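Local atomic coordinates of ubiquitin conjugating enzyme (Plasmodium yoelii, PDB entry 2PWQ), a protein that probably takes part in the ubiquitin conjugation pathway as an E2-type transferase that carries ubiquitin as a thioester on a cysteine. Residues A119-I122 / R123-L126; P141-A144 / E145-K148. One frame throughout, in Å; residues are numbered along the deposited sequence.

Interactions 1 and 2 are two helix starts in one ubiquitin-conjugating domain. Interaction 1, at 119-126, comes first in the chain and opens helix 122-134. Interaction 2, at 141-148, follows in series and opens the next helix, 144-152. Their centres are 26 Å apart, on opposite sides of the chain's centre, and their nearest atoms stay about 14 Å apart, so they do not touch. Each helix is N-capped by a side chain, a threonine in the first and an aspartate in the second. The first cap begins a helix that packs on the four-stranded antiparallel sheet, touching strands 43-47 and 88-91. The second lies on the side of Cys-108, the predicted thioester cysteine.

Interaction 1 (A119-I122 / R123-L126)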
loop_
_atom_site.group_PDB
_atom_site.type_symbol
_atom_site.label_atom_id
_atom_site.label_comp_id
_atom_site.label_asym_id
_atom_site.label_seq_id
_atom_site.Cartn_x
_atom_site.Cartn_y
_atom_site.Cartn_z
ATOM N N ALA A 119 -13.426 7.455 10.801
ATOM C CA ALA A 119 -12.360 7.401 11.802
ATOM C C ALA A 119 -11.025 6.915 11.194
ATOM O O ALA A 119 -9.934 7.276 11.658
ATOM C CB ALA A 119 -12.785 6.504 12.993
ATOM N N LEU A 120 -11.126 6.087 10.154
ATOM C CA LEU A 120 -9.943 5.560 9.482
ATOM C C LEU A 120 -9.252 6.667 8.641
ATOM O O LEU A 120 -9.846 7.710 8.348
ATOM C CB LEU A 120 -10.346 4.314 8.677
ATOM C CG LEU A 120 -10.445 3.041 9.550
ATOM C CD1 LEU A 120 -11.069 1.882 8.824
ATOM C CD2 LEU A 120 -9.060 2.648 10.082
ATOM N N THR A 121 -7.979 6.464 8.320
ATOM C CA THR A 121 -7.219 7.401 7.521
ATOM C C THR A 121 -6.387 6.634 6.485
ATOM O O THR A 121 -6.055 5.441 6.637
ATOM C CB THR A 121 -6.231 8.242 8.348
ATOM O OG1 THR A 121 -5.187 7.392 8.815
ATOM C CG2 THR A 121 -6.925 8.910 9.588
ATOM N N ILE A 122 -6.000 7.370 5.451
ATOM C CA ILE A 122 -5.161 6.793 4.428
ATOM C C ILE A 122 -3.824 6.283 4.995
ATOM O O ILE A 122 -3.454 5.180 4.719
ATOM C CB ILE A 122 -5.019 7.794 3.257
ATOM C CG1 ILE A 122 -6.372 7.897 2.560
ATOM C CG2 ILE A 122 -3.970 7.306 2.273
ATOM C CD1 ILE A 122 -6.553 9.092 1.724
ATOM N N ARG A 123 -3.116 7.045 5.811
ATOM C CA ARG A 123 -1.899 6.530 6.449
ATOM C C ARG A 123 -2.161 5.207 7.196
ATOM O O ARG A 123 -1.317 4.290 7.222
ATOM C CB ARG A 123 -1.314 7.540 7.435
ATOM C CG ARG A 123 0.146 7.256 7.727
ATOM C CD ARG A 123 0.813 8.265 8.600
ATOM N NE ARG A 123 2.234 7.934 8.727
ATOM C CZ ARG A 123 2.731 6.974 9.505
ATOM N NH1 ARG A 123 1.953 6.241 10.294
ATOM N NH2 ARG A 123 4.027 6.778 9.538
ATOM N N THR A 124 -3.312 5.093 7.834
ATOM C CA THR A 124 -3.537 3.835 8.540
ATOM C C THR A 124 -3.837 2.692 7.514
ATOM O O THR A 124 -3.403 1.553 7.714
ATOM C CB THR A 124 -4.457 3.954 9.835
ATOM O OG1 THR A 124 -5.790 4.332 9.489
ATOM C CG2 THR A 124 -3.880 5.017 10.824
ATOM N N ALA A 125 -4.516 3.002 6.411
ATOM C CA ALA A 125 -4.690 2.010 5.315
ATOM C C ALA A 125 -3.339 1.537 4.802
ATOM O O ALA A 125 -3.124 0.348 4.574
ATOM C CB ALA A 125 -5.538 2.568 4.162
ATOM N N LEU A 126 -2.426 2.486 4.645
ATOM C CA LEU A 126 -1.087 2.176 4.216
ATOM C C LEU A 126 -0.249 1.425 5.248
ATOM O O LEU A 126 0.530 0.543 4.879
ATOM C CB LEU A 126 -0.355 3.438 3.719
ATOM C CG LEU A 126 -0.985 4.188 2.531
ATOM C CD1 LEU A 126 -0.225 5.481 2.291
ATOM C CD2 LEU A 126 -1.055 3.320 1.271
#
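Thr-121 is the N-cap residue of helix 122-134, and its side chain meets Thr-124. Thr-121 OG1 accepts the backbone N-H of Thr-124, with OG1 to Thr-124 N at 3.1 Å and an N-H...O angle of 153°. The OG1 sits between the backbone N and the carbonyl carbon of Thr-121 (chi1 69°), which brings it to that N-H. Thr-124 answers with its own hydroxyl. Its OG1 donates to Thr-121 O at 3.1 Å, tilted 23° from the carbonyl plane. Thr-121 O also accepts from Ala-125 N at 2.9 Å, in the carbonyl plane, so two donors grip it. The next helical bond runs from Leu-126 N to Ile-122 O. One turn apart, Ile-122 CG2 and Leu-126 CD1 meet at 4.2 Å, their side chains side by side and pointing the same way. On the loop side, Leu-120 CD2 approaches Thr-124 OG1 at 3.7 Å, the two side chains crossing at about a right angle. Further out, Glu-31 OE1 takes the N-H of Ile-122, a second hold on the helix start. Arg-123 reaches Asn-39 O through NH2. Helix 23-37 lies against Thr-121 and Arg-123, while Ala-125 and Leu-126 pack on Ile-89 of strand 88-91.

Interaction 2 (P141-A144 / E145-K148); sequences PQDA and EVAK
Glu-145 and Val-146 both turn their backbone N-H groups to OD1 of Asp-143, the N-cap residue of helix 144-152. The bond from Glu-145 N is weak, 3.2 Å to Asp-143 OD1 with an N-H...O angle of 123°. Val-146 N makes the straighter bond, 3.1 Å to Asp-143 OD1 at 161°, and meets the carboxylate from above its plane. In Asp-143, CG lies anti to the backbone N (chi1 -167°), beside the carbonyl carbon, and this brings OD1 to the two N-H groups. Val-146 CG2 also rests on the carboxylate, 3.3 Å from Asp-143 CG, and the two side chains cross at about a right angle. Ala-147 N begins the regular helical bonding, 3.0 Å to Asp-143 O. Its methyl touches Pro-141, two residues before the cap, Ala-147 CB to Pro-141 CB being 3.6 Å. The side chain of Pro-141 is about 8 Å from that of Cys-108, the predicted thioester cysteine. Lys-148 N bonds to Ala-144 O at 2.9 Å. Ser-102 OG holds the other carboxylate oxygen, OD2, so both oxygens of the buried Asp-143 are satisfied. The cap places the carboxylate at the helix N-terminus, where the helix dipole would probably stabilise its negative charge.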
loop_
_atom_site.group_PDB
_atom_site.type_symbol
_atom_site.label_atom_id
_atom_site.label_comp_id
_atom_site.label_asym_id
_atom_site.label_seq_id
_atom_site.Cartn_x
_atom_site.Cartn_y
_atom_site.Cartn_z
ATOM N N PRO A 141 -5.488 -15.641 -0.883
ATOM C CA PRO A 141 -4.401 -15.281 -1.791
ATOM C C PRO A 141 -4.865 -14.363 -2.918
ATOM O O PRO A 141 -6.044 -14.378 -3.294
ATOM C CB PRO A 141 -3.935 -16.639 -2.338
ATOM C CG PRO A 141 -4.982 -17.676 -1.871
ATOM C CD PRO A 141 -6.121 -16.913 -1.280
ATOM N N GLN A 142 -3.945 -13.554 -3.434
ATOM C CA GLN A 142 -4.259 -12.660 -4.541
ATOM C C GLN A 142 -3.618 -13.129 -5.833
ATOM O O GLN A 142 -4.201 -13.006 -6.901
ATOM C CB GLN A 142 -3.843 -11.218 -4.224
ATOM C CG GLN A 142 -4.973 -10.366 -3.691
ATOM C CD GLN A 142 -6.113 -10.227 -4.693
ATOM O OE1 GLN A 142 -7.170 -10.861 -4.538
ATOM N NE2 GLN A 142 -5.896 -9.416 -5.744
ATOM N N ASP A 143 -2.412 -13.665 -5.716
ATOM C CA ASP A 143 -1.673 -14.188 -6.849
ATOM C C ASP A 143 -1.469 -15.692 -6.642
ATOM O O ASP A 143 -0.729 -16.085 -5.734
ATOM C CB ASP A 143 -0.325 -13.458 -6.947
ATOM C CG ASP A 143 0.379 -13.699 -8.275
ATOM O OD1 ASP A 143 0.701 -14.876 -8.569
ATOM O OD2 ASP A 143 0.614 -12.711 -9.015
ATOM N N ALA A 144 -2.117 -16.518 -7.478
ATOM C CA ALA A 144 -2.083 -18.002 -7.327
ATOM C C ALA A 144 -0.681 -18.579 -7.407
ATOM O O ALA A 144 -0.340 -19.481 -6.638
ATOM C CB ALA A 144 -3.023 -18.711 -8.331
ATOM N N GLU A 145 0.131 -18.025 -8.311
ATOM C CA GLU A 145 1.493 -18.522 -8.526
ATOM C C GLU A 145 2.432 -18.148 -7.367
ATOM O O GLU A 145 3.271 -18.967 -6.952
ATOM C CB GLU A 145 2.065 -18.078 -9.891
ATOM C CG GLU A 145 1.054 -17.987 -11.065
ATOM C CD GLU A 145 0.082 -19.180 -11.188
ATOM O OE1 GLU A 145 -1.100 -18.937 -11.524
ATOM O OE2 GLU A 145 0.488 -20.346 -10.962
ATOM N N VAL A 146 2.286 -16.931 -6.829
ATOM C CA VAL A 146 3.097 -16.531 -5.670
ATOM C C VAL A 146 2.686 -17.343 -4.444
ATOM O O VAL A 146 3.538 -17.767 -3.679
ATOM C CB VAL A 146 3.010 -15.019 -5.329
ATOM C CG1 VAL A 146 4.051 -14.652 -4.291
ATOM C CG2 VAL A 146 3.218 -14.164 -6.564
ATOM N N ALA A 147 1.383 -17.546 -4.274
ATOM C CA ALA A 147 0.839 -18.262 -3.106
ATOM C C ALA A 147 1.216 -19.749 -3.126
ATOM O O ALA A 147 1.561 -20.324 -2.087
ATOM C CB ALA A 147 -0.679 -18.092 -3.046
ATOM N N LYS A 148 1.151 -20.362 -4.312
ATOM C CA LYS A 148 1.635 -21.723 -4.503
ATOM C C LYS A 148 3.087 -21.801 -4.046
ATOM O O LYS A 148 3.434 -22.687 -3.263
ATOM C CB LYS A 148 1.486 -22.177 -5.962
ATOM C CG LYS A 148 2.024 -23.586 -6.257
ATOM C CD LYS A 148 0.926 -24.484 -6.844
ATOM C CE LYS A 148 0.812 -24.358 -8.346
ATOM N NZ LYS A 148 1.954 -25.033 -9.028
#